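Local structure of aldose-aldose oxidoreductase (Caulobacter crescentus, 5A04) at residues L34-L45 against Y52-Y62; L7-A18 against D73-T81. The protein probably catalyses the oxidation of one aldose coupled to the reduction of another, using a bound nicotinamide cofactor, NADPH in this glucose complex. One frame throughout, in Å; residues are numbered along the deposited sequence.

Contact 1: residues L34-L45 against Y52-Y62; sequences LAALVSGTPEKL and YGIPETHRYSY. With NDP (NADPH dihydro-nicotinamide-adenine-dinucleotide phosphate), chain G.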
# COMPACT_ATOMS: atom_id res chain seq x y z
N LEU A 34 24.90 -14.93 27.67
CA LEU A 34 23.99 -14.47 28.69
C LEU A 34 24.70 -14.48 30.05
O LEU A 34 25.16 -15.53 30.50
CB LEU A 34 22.75 -15.37 28.71
CG LEU A 34 21.70 -15.01 29.76
CD1 LEU A 34 21.23 -13.58 29.53
CD2 LEU A 34 20.55 -16.00 29.70
N ALA A 35 24.80 -13.32 30.69
CA ALA A 35 25.61 -13.19 31.91
C ALA A 35 24.79 -12.81 33.14
O ALA A 35 25.18 -13.13 34.27
CB ALA A 35 26.73 -12.17 31.69
N ALA A 36 23.67 -12.13 32.94
CA ALA A 36 22.90 -11.64 34.08
C ALA A 36 21.43 -11.42 33.72
O ALA A 36 21.08 -11.29 32.54
CB ALA A 36 23.52 -10.35 34.63
N LEU A 37 20.59 -11.37 34.75
CA LEU A 37 19.17 -11.13 34.60
C LEU A 37 18.73 -9.97 35.49
O LEU A 37 19.17 -9.85 36.64
CB LEU A 37 18.36 -12.38 34.97
CG LEU A 37 18.69 -13.62 34.13
CD1 LEU A 37 18.04 -14.83 34.79
CD2 LEU A 37 18.20 -13.44 32.71
N VAL A 38 17.88 -9.11 34.94
CA VAL A 38 17.32 -7.99 35.70
C VAL A 38 15.81 -8.00 35.56
O VAL A 38 15.29 -7.96 34.44
CB VAL A 38 17.87 -6.64 35.22
CG1 VAL A 38 17.42 -5.53 36.18
CG2 VAL A 38 19.37 -6.69 35.12
N SER A 39 15.09 -8.09 36.68
CA SER A 39 13.65 -8.30 36.66
C SER A 39 12.96 -7.67 37.86
O SER A 39 13.52 -7.65 38.96
CB SER A 39 13.32 -9.80 36.64
OG SER A 39 11.91 -9.99 36.59
N GLY A 40 11.73 -7.20 37.65
CA GLY A 40 10.89 -6.73 38.75
C GLY A 40 10.05 -7.84 39.36
O GLY A 40 9.23 -7.61 40.25
N THR A 41 10.26 -9.07 38.89
CA THR A 41 9.50 -10.22 39.38
C THR A 41 10.45 -11.27 39.94
O THR A 41 11.11 -11.99 39.18
CB THR A 41 8.66 -10.87 38.26
OG1 THR A 41 7.79 -9.89 37.69
CG2 THR A 41 7.83 -12.03 38.83
N PRO A 42 10.54 -11.37 41.28
CA PRO A 42 11.53 -12.26 41.89
C PRO A 42 11.42 -13.71 41.40
O PRO A 42 12.45 -14.36 41.21
CB PRO A 42 11.21 -12.16 43.39
CG PRO A 42 10.65 -10.78 43.53
CD PRO A 42 9.84 -10.55 42.29
N GLU A 43 10.20 -14.18 41.15
CA GLU A 43 10.01 -15.56 40.72
C GLU A 43 10.64 -15.80 39.35
O GLU A 43 11.12 -16.89 39.07
CB GLU A 43 8.53 -15.92 40.69
CG GLU A 43 8.25 -17.38 40.32
CD GLU A 43 8.99 -18.37 41.23
OE1 GLU A 43 9.09 -18.11 42.45
OE2 GLU A 43 9.48 -19.40 40.71
N LYS A 44 10.66 -14.77 38.50
CA LYS A 44 11.29 -14.90 37.18
C LYS A 44 12.81 -15.03 37.29
O LYS A 44 13.44 -15.75 36.52
CB LYS A 44 10.94 -13.70 36.29
CG LYS A 44 9.52 -13.70 35.78
CD LYS A 44 9.30 -12.53 34.83
CE LYS A 44 7.83 -12.34 34.51
NZ LYS A 44 7.62 -11.14 33.63
N LEU A 45 13.41 -14.32 38.24
CA LEU A 45 14.84 -14.42 38.45
C LEU A 45 15.20 -15.85 38.87
O LEU A 45 16.22 -16.40 38.44
CB LEU A 45 15.31 -13.42 39.51
CG LEU A 45 15.22 -11.95 39.10
CD1 LEU A 45 15.54 -11.06 40.31
CD2 LEU A 45 16.20 -11.68 37.96
N TYR A 52 18.97 -21.03 33.00
CA TYR A 52 20.11 -20.60 32.21
C TYR A 52 21.44 -20.61 32.96
O TYR A 52 22.47 -20.23 32.41
CB TYR A 52 19.85 -19.19 31.65
CG TYR A 52 18.88 -19.20 30.49
CD1 TYR A 52 19.34 -19.38 29.19
CD2 TYR A 52 17.51 -19.07 30.70
CE1 TYR A 52 18.46 -19.41 28.11
CE2 TYR A 52 16.62 -19.10 29.63
CZ TYR A 52 17.11 -19.28 28.33
OH TYR A 52 16.25 -19.30 27.26
N GLY A 53 21.43 -21.08 34.20
CA GLY A 53 22.67 -21.21 34.96
C GLY A 53 23.26 -19.87 35.35
O GLY A 53 24.48 -19.68 35.33
N ILE A 54 22.38 -18.93 35.68
CA ILE A 54 22.79 -17.60 36.13
C ILE A 54 22.81 -17.56 37.64
O ILE A 54 21.75 -17.67 38.27
CB ILE A 54 21.82 -16.50 35.61
CG1 ILE A 54 21.57 -16.65 34.11
CG2 ILE A 54 22.37 -15.11 35.98
CD1 ILE A 54 22.82 -16.57 33.26
N PRO A 55 24.01 -17.42 38.24
CA PRO A 55 24.08 -17.46 39.71
C PRO A 55 23.35 -16.28 40.35
O PRO A 55 23.15 -15.26 39.69
CB PRO A 55 25.59 -17.39 40.00
CG PRO A 55 26.19 -16.79 38.79
CD PRO A 55 25.32 -17.21 37.62
N GLU A 56 22.95 -16.44 41.61
CA GLU A 56 22.22 -15.40 42.34
C GLU A 56 22.96 -14.06 42.39
O GLU A 56 22.34 -13.00 42.46
CB GLU A 56 21.91 -15.87 43.77
CG GLU A 56 20.90 -17.01 43.80
CD GLU A 56 20.36 -17.28 45.19
OE1 GLU A 56 21.07 -17.93 45.99
OE2 GLU A 56 19.23 -16.85 45.48
N THR A 57 24.29 -14.12 42.36
CA THR A 57 25.12 -12.91 42.32
C THR A 57 24.90 -12.10 41.04
O THR A 57 25.27 -10.93 40.98
CB THR A 57 26.60 -13.26 42.41
OG1 THR A 57 26.94 -14.19 41.38
CG2 THR A 57 26.94 -13.88 43.78
N HIS A 58 24.34 -12.75 40.03
CA HIS A 58 24.14 -12.11 38.72
C HIS A 58 22.66 -11.90 38.43
O HIS A 58 22.26 -11.73 37.27
CB HIS A 58 24.79 -12.94 37.61
CG HIS A 58 26.29 -12.96 37.66
ND1 HIS A 58 27.00 -13.24 38.81
CD2 HIS A 58 27.22 -12.73 36.70
CE1 HIS A 58 28.29 -13.18 38.55
NE2 HIS A 58 28.45 -12.88 37.28
N ARG A 59 21.85 -11.91 39.48
CA ARG A 59 20.41 -11.65 39.37
C ARG A 59 20.10 -10.35 40.09
O ARG A 59 20.47 -10.18 41.25
CB ARG A 59 19.60 -12.80 39.97
CG ARG A 59 19.88 -14.15 39.33
CD ARG A 59 19.14 -15.27 40.04
NE ARG A 59 19.71 -16.58 39.74
CZ ARG A 59 19.26 -17.72 40.25
NH1 ARG A 59 18.22 -17.72 41.07
NH2 ARG A 59 19.84 -18.88 39.92
N TYR A 60 19.41 -9.44 39.40
CA TYR A 60 19.13 -8.11 39.95
C TYR A 60 17.64 -7.80 39.90
O TYR A 60 16.96 -8.18 38.95
CB TYR A 60 19.90 -7.03 39.19
CG TYR A 60 21.39 -7.21 39.21
CD1 TYR A 60 22.02 -8.07 38.32
CD2 TYR A 60 22.18 -6.51 40.12
CE1 TYR A 60 23.39 -8.24 38.34
CE2 TYR A 60 23.56 -6.67 40.14
CZ TYR A 60 24.16 -7.54 39.25
OH TYR A 60 25.52 -7.71 39.25
N SER A 61 17.14 -7.10 40.91
CA SER A 61 15.83 -6.48 40.83
C SER A 61 15.99 -5.09 40.19
O SER A 61 17.10 -4.64 39.98
CB SER A 61 15.19 -6.36 42.21
OG SER A 61 15.88 -5.39 42.97
N TYR A 62 14.89 -4.41 39.91
CA TYR A 62 15.02 -3.03 39.44
C TYR A 62 15.55 -2.14 40.57
O TYR A 62 16.16 -1.10 40.31
CB TYR A 62 13.68 -2.49 38.92
CG TYR A 62 13.15 -3.23 37.72
CD1 TYR A 62 14.00 -3.75 36.76
CD2 TYR A 62 11.78 -3.42 37.56
CE1 TYR A 62 13.51 -4.44 35.67
CE2 TYR A 62 11.28 -4.10 36.46
CZ TYR A 62 12.15 -4.62 35.53
OH TYR A 62 11.66 -5.30 34.44
PA NDP G . 5.93 -7.94 27.80
O1A NDP G . 4.79 -7.22 28.44
O2A NDP G . 5.72 -9.34 27.30
O5B NDP G . 7.23 -7.96 28.81
C5B NDP G . 7.45 -6.66 29.30
C4B NDP G . 8.32 -6.85 30.55
O4B NDP G . 8.87 -5.61 30.98
C3B NDP G . 7.45 -7.39 31.71
O3B NDP G . 7.36 -8.78 31.68
C2B NDP G . 8.32 -7.00 32.91
O2B NDP G . 9.32 -7.82 33.10
C1B NDP G . 8.97 -5.65 32.39
N9A NDP G . 8.33 -4.46 32.96
C8A NDP G . 8.95 -3.48 33.74
N7A NDP G . 8.09 -2.52 34.15
C5A NDP G . 6.86 -2.90 33.61
C6A NDP G . 5.58 -2.31 33.66
N6A NDP G . 5.39 -1.14 34.36
N1A NDP G . 4.51 -2.88 33.03
C2A NDP G . 4.78 -4.05 32.35
N3A NDP G . 5.93 -4.72 32.20
C4A NDP G . 6.98 -4.11 32.86
O3 NDP G . 6.28 -6.91 26.54
PN NDP G . 7.13 -7.54 25.30
O1N NDP G . 8.32 -8.29 25.73
O2N NDP G . 6.26 -7.92 24.12
O5D NDP G . 7.79 -6.04 24.66
C5D NDP G . 8.73 -5.45 25.51
C4D NDP G . 9.61 -4.52 24.63
O4D NDP G . 10.16 -5.31 23.53
C3D NDP G . 8.76 -3.39 23.95
O3D NDP G . 9.55 -2.19 23.82
C2D NDP G . 8.47 -3.94 22.56
O2D NDP G . 8.36 -2.92 21.58
C1D NDP G . 9.80 -4.74 22.29
N1N NDP G . 9.55 -5.85 21.38
C2N NDP G . 10.33 -6.01 20.24
C3N NDP G . 10.10 -7.07 19.42
C7N NDP G . 10.92 -7.23 18.22
O7N NDP G . 10.65 -8.08 17.34
N7N NDP G . 12.04 -6.43 18.05
C4N NDP G . 9.03 -8.07 19.68
C5N NDP G . 8.23 -7.80 20.88
C6N NDP G . 8.50 -6.75 21.67
P2B NDP G . 9.72 -8.24 34.72
O1X NDP G . 9.88 -6.87 35.33
O2X NDP G . 8.48 -9.00 35.09
O3X NDP G . 11.00 -9.06 34.53

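Contact 2: residues L7-A18 against D73-T81; sequences LGYAILGLGYYA and DVDIVYVIT. With NDP (NADPH dihydro-nicotinamide-adenine-dinucleotide phosphate), chain G.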
# COMPACT_ATOMS: atom_id res chain seq x y z
N LEU A 7 31.12 -11.24 24.84
CA LEU A 7 30.73 -10.18 25.76
C LEU A 7 29.48 -10.62 26.51
O LEU A 7 28.65 -11.33 25.96
CB LEU A 7 30.49 -8.87 25.02
CG LEU A 7 31.75 -8.31 24.36
CD1 LEU A 7 31.52 -6.87 23.97
CD2 LEU A 7 32.95 -8.44 25.29
N GLY A 8 29.35 -10.18 27.76
CA GLY A 8 28.25 -10.63 28.60
C GLY A 8 27.04 -9.71 28.57
O GLY A 8 27.15 -8.52 28.79
N TYR A 9 25.87 -10.29 28.29
CA TYR A 9 24.60 -9.55 28.30
C TYR A 9 23.86 -9.69 29.63
O TYR A 9 23.70 -10.79 30.16
CB TYR A 9 23.68 -10.06 27.19
CG TYR A 9 23.87 -9.43 25.84
CD1 TYR A 9 24.94 -9.78 25.01
CD2 TYR A 9 22.94 -8.51 25.37
CE1 TYR A 9 25.09 -9.18 23.76
CE2 TYR A 9 23.07 -7.92 24.14
CZ TYR A 9 24.14 -8.25 23.33
OH TYR A 9 24.24 -7.65 22.09
N ALA A 10 23.37 -8.56 30.15
CA ALA A 10 22.31 -8.58 31.14
C ALA A 10 20.99 -8.32 30.41
O ALA A 10 20.86 -7.33 29.71
CB ALA A 10 22.55 -7.50 32.23
N ILE A 11 20.03 -9.24 30.54
CA ILE A 11 18.71 -9.04 29.95
C ILE A 11 17.80 -8.39 30.99
O ILE A 11 17.64 -8.90 32.10
CB ILE A 11 18.11 -10.37 29.45
CG1 ILE A 11 19.05 -11.05 28.44
CG2 ILE A 11 16.74 -10.13 28.80
CD1 ILE A 11 19.39 -10.20 27.21
N LEU A 12 17.23 -7.24 30.63
CA LEU A 12 16.46 -6.46 31.58
C LEU A 12 15.01 -6.37 31.11
O LEU A 12 14.73 -5.83 30.04
CB LEU A 12 17.08 -5.06 31.74
CG LEU A 12 16.53 -4.16 32.86
CD1 LEU A 12 17.59 -3.11 33.25
CD2 LEU A 12 15.26 -3.45 32.41
N GLY A 13 14.10 -6.91 31.92
CA GLY A 13 12.68 -6.97 31.58
C GLY A 13 12.33 -8.34 31.02
O GLY A 13 12.38 -8.53 29.80
N LEU A 14 12.00 -9.28 31.89
CA LEU A 14 11.85 -10.68 31.47
C LEU A 14 10.41 -10.98 31.03
O LEU A 14 9.69 -11.81 31.63
CB LEU A 14 12.31 -11.62 32.60
CG LEU A 14 13.75 -11.37 33.09
CD1 LEU A 14 14.18 -12.39 34.15
CD2 LEU A 14 14.77 -11.34 31.93
N GLY A 15 10.00 -10.31 29.96
CA GLY A 15 8.69 -10.51 29.38
C GLY A 15 8.74 -11.44 28.18
O GLY A 15 9.67 -12.22 28.05
N TYR A 16 7.71 -11.37 27.33
CA TYR A 16 7.60 -12.28 26.19
C TYR A 16 8.81 -12.24 25.27
O TYR A 16 9.41 -13.26 24.97
CB TYR A 16 6.35 -11.97 25.38
CG TYR A 16 6.27 -12.80 24.13
CD1 TYR A 16 5.87 -14.12 24.19
CD2 TYR A 16 6.62 -12.27 22.89
CE1 TYR A 16 5.81 -14.91 23.04
CE2 TYR A 16 6.56 -13.04 21.74
CZ TYR A 16 6.15 -14.36 21.83
OH TYR A 16 6.09 -15.14 20.68
N TYR A 17 9.17 -11.06 24.79
CA TYR A 17 10.24 -11.01 23.79
C TYR A 17 11.57 -11.46 24.40
O TYR A 17 12.32 -12.23 23.78
CB TYR A 17 10.37 -9.59 23.21
CG TYR A 17 11.23 -9.54 21.97
CD1 TYR A 17 10.87 -10.24 20.83
CD2 TYR A 17 12.39 -8.78 21.94
CE1 TYR A 17 11.65 -10.17 19.67
CE2 TYR A 17 13.18 -8.71 20.79
CZ TYR A 17 12.80 -9.41 19.67
OH TYR A 17 13.58 -9.35 18.54
N ALA A 18 11.83 -11.00 25.62
CA ALA A 18 13.07 -11.38 26.31
C ALA A 18 13.17 -12.89 26.48
O ALA A 18 14.18 -13.48 26.12
CB ALA A 18 13.15 -10.71 27.67
N ASP A 73 31.37 -9.20 34.63
CA ASP A 73 30.88 -10.18 33.66
C ASP A 73 29.82 -9.57 32.75
O ASP A 73 29.44 -10.19 31.75
CB ASP A 73 30.29 -11.41 34.35
CG ASP A 73 31.33 -12.21 35.11
OD1 ASP A 73 32.52 -12.13 34.73
OD2 ASP A 73 30.97 -12.90 36.08
N VAL A 74 29.33 -8.39 33.11
CA VAL A 74 28.30 -7.73 32.30
C VAL A 74 28.91 -6.59 31.50
O VAL A 74 29.44 -5.62 32.06
CB VAL A 74 27.15 -7.19 33.17
CG1 VAL A 74 26.14 -6.41 32.30
CG2 VAL A 74 26.47 -8.34 33.90
N ASP A 75 28.87 -6.73 30.18
CA ASP A 75 29.34 -5.69 29.27
C ASP A 75 28.19 -4.86 28.70
O ASP A 75 28.35 -3.67 28.44
CB ASP A 75 30.14 -6.30 28.13
CG ASP A 75 31.36 -7.05 28.62
OD1 ASP A 75 32.35 -6.37 28.99
OD2 ASP A 75 31.32 -8.29 28.64
N ILE A 76 27.06 -5.51 28.50
CA ILE A 76 25.92 -4.93 27.78
C ILE A 76 24.64 -5.16 28.56
O ILE A 76 24.44 -6.25 29.10
CB ILE A 76 25.74 -5.57 26.37
CG1 ILE A 76 26.98 -5.35 25.51
CG2 ILE A 76 24.49 -5.02 25.69
CD1 ILE A 76 27.11 -6.36 24.36
N VAL A 77 23.79 -4.15 28.63
CA VAL A 77 22.44 -4.32 29.15
C VAL A 77 21.45 -4.22 27.98
O VAL A 77 21.51 -3.27 27.19
CB VAL A 77 22.08 -3.26 30.20
CG1 VAL A 77 20.63 -3.41 30.64
CG2 VAL A 77 23.03 -3.34 31.40
N TYR A 78 20.57 -5.20 27.87
CA TYR A 78 19.56 -5.22 26.81
C TYR A 78 18.23 -4.90 27.47
O TYR A 78 17.69 -5.69 28.24
CB TYR A 78 19.56 -6.60 26.11
CG TYR A 78 18.76 -6.73 24.82
CD1 TYR A 78 17.86 -5.75 24.41
CD2 TYR A 78 18.91 -7.86 24.02
CE1 TYR A 78 17.13 -5.90 23.25
CE2 TYR A 78 18.18 -8.02 22.85
CZ TYR A 78 17.30 -7.03 22.47
OH TYR A 78 16.58 -7.19 21.30
N VAL A 79 17.73 -3.70 27.18
CA VAL A 79 16.48 -3.22 27.76
C VAL A 79 15.27 -3.64 26.93
O VAL A 79 15.12 -3.22 25.78
CB VAL A 79 16.51 -1.68 27.88
CG1 VAL A 79 15.18 -1.17 28.43
CG2 VAL A 79 17.69 -1.24 28.76
N ILE A 80 14.41 -4.48 27.53
CA ILE A 80 13.28 -5.08 26.82
C ILE A 80 12.01 -4.87 27.66
O ILE A 80 11.26 -5.81 27.98
CB ILE A 80 13.54 -6.59 26.53
CG1 ILE A 80 14.99 -6.79 26.05
CG2 ILE A 80 12.56 -7.12 25.48
CD1 ILE A 80 15.34 -8.23 25.56
N THR A 81 11.76 -3.61 27.98
CA THR A 81 10.63 -3.20 28.81
C THR A 81 9.58 -2.47 27.98
O THR A 81 9.82 -2.19 26.82
CB THR A 81 11.12 -2.24 29.91
OG1 THR A 81 11.62 -1.06 29.27
CG2 THR A 81 12.24 -2.90 30.72
PA NDP G . 5.93 -7.94 27.80
O1A NDP G . 4.79 -7.22 28.44
O2A NDP G . 5.72 -9.34 27.30
O5B NDP G . 7.23 -7.96 28.81
C5B NDP G . 7.45 -6.66 29.30
C4B NDP G . 8.32 -6.85 30.55
O4B NDP G . 8.87 -5.61 30.98
C3B NDP G . 7.45 -7.39 31.71
O3B NDP G . 7.36 -8.78 31.68
C2B NDP G . 8.32 -7.00 32.91
O2B NDP G . 9.32 -7.82 33.10
C1B NDP G . 8.97 -5.65 32.39
N9A NDP G . 8.33 -4.46 32.96
C8A NDP G . 8.95 -3.48 33.74
N7A NDP G . 8.09 -2.52 34.15
C5A NDP G . 6.86 -2.90 33.61
C6A NDP G . 5.58 -2.31 33.66
N6A NDP G . 5.39 -1.14 34.36
N1A NDP G . 4.51 -2.88 33.03
C2A NDP G . 4.78 -4.05 32.35
N3A NDP G . 5.93 -4.72 32.20
C4A NDP G . 6.98 -4.11 32.86
O3 NDP G . 6.28 -6.91 26.54
PN NDP G . 7.13 -7.54 25.30
O1N NDP G . 8.32 -8.29 25.73
O2N NDP G . 6.26 -7.92 24.12
O5D NDP G . 7.79 -6.04 24.66
C5D NDP G . 8.73 -5.45 25.51
C4D NDP G . 9.61 -4.52 24.63
O4D NDP G . 10.16 -5.31 23.53
C3D NDP G . 8.76 -3.39 23.95
O3D NDP G . 9.55 -2.19 23.82
C2D NDP G . 8.47 -3.94 22.56
O2D NDP G . 8.36 -2.92 21.58
C1D NDP G . 9.80 -4.74 22.29
N1N NDP G . 9.55 -5.85 21.38
C2N NDP G . 10.33 -6.01 20.24
C3N NDP G . 10.10 -7.07 19.42
C7N NDP G . 10.92 -7.23 18.22
O7N NDP G . 10.65 -8.08 17.34
N7N NDP G . 12.04 -6.43 18.05
C4N NDP G . 9.03 -8.07 19.68
C5N NDP G . 8.23 -7.80 20.88
C6N NDP G . 8.50 -6.75 21.67
P2B NDP G . 9.72 -8.24 34.72
O1X NDP G . 9.88 -6.87 35.33
O2X NDP G . 8.48 -9.00 35.09
O3X NDP G . 11.00 -9.06 34.53

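Contact 1: residues L34-L45 against Y52-Y62
Leu37 is held twice through its backbone: Leu37 N donates a hydrogen bond to His58 O, Leu37 O accepts one from Tyr60 N at 2.8 Å, and Ser39 N closes the short parallel run on Tyr60 O. Among apolar groups, Ile54 wedges in with CD1 on Leu34 CG and CG1 on Leu37 CD1, both at 4.0 Å. Leu34 crosses Tyr52 at about a right angle, its CD2 3.6 Å from Tyr52 CD1. The two strands and helix 42-52 form a right-handed beta-alpha-beta unit of the Rossmann fold, with strand 59-60 at the sheet's edge. Arg59 runs extended past Leu45, whose O lies over one face of the guanidinium, while NE (2.7 Å) and NH2 of Arg59 both grip Ile54 O in the guanidinium plane. With an alanine here, Ile54 O would probably be left without its two guanidinium donors, and the side of Leu45 along which the arginine chain runs would be uncovered. At the strand ends the cofactor's 2'-phosphate is gathered in. Lys44 NZ reaches NDP O2X at 2.7 Å, joined there by Thr41 OG1; Gly40 N binds NDP O1X, and Ser39 OG accepts from Thr41 N in an ST turn. The ring of Tyr62 lies with one face against Gly40 N.

Contact 2: residues L7-A18 against D73-T81
Tyr9 and Ile76 lie side by side, pointing the same way: Ile76 CG2 sits over the face of the Tyr9 ring, 4.0 Å from its centroid, a CH-pi contact, and Ile76 CD1 comes 3.5 Å from Tyr9 CE1. Next along this face, Ile11 CD1 packs on Tyr78 CB, and Ile80 CD1, over the face of the Tyr78 ring, touches both Ile11 CG2 and Ala18 CB. Past the strand, the Tyr17 ring meets Ile80 CG2 at its edge and lays one face on the nicotinamide, with NDP C3N over its centre. On the other face of the sheet Leu12, its CG swung away from the backbone N (chi1 -171°), sets CD1 against Val77 CG1 and CD2 against Thr81 CG2 at 3.5 Å.

Parallel backbone bonds hold these rows in register, from Ile76 N on Gly8 O to Ile80 N on Leu12 O. At the start Gly8 O also accepts from Asp75 N, and Gly8 N gives a nearly straight bond (174°) to the anti lone pair of Asp75 OD2, 2.9 Å away.

Further out, Tyr9 OH is held by Leu297 O and Tyr78 OH by Glu103 and Gln296. Tyr16 N binds NDP O2A at 2.8 Å, Tyr17 N binds NDP O1N, and a side chain on Gly15 would strike NDP O5B. Gly13, Gly15 and Ala18 fit the GxGxxA pattern, consistent with the glycine-rich dinucleotide-binding turn of a Rossmann fold.

From the N terminus the chain lays down strand 7-12, turns beside the cofactor's phosphates into helix 16-22 and returns as strand 32-38. Contact 1 then closes a short loop around helix 42-52, bringing strand 59-60 against strand 32-38. Contact 2 closes later, when strand 76-79 comes back to the other side of strand 7-12, so contact 1 is nested inside the larger loop. Their centres are 10 Å apart, and they are joined directly where Ala35 N meets Tyr9 O and His58 NE2 meets Asp73 OD2, both probable hydrogen bonds. Together they tie four neighbouring strands of one parallel sheet, and both reach the same NADPH.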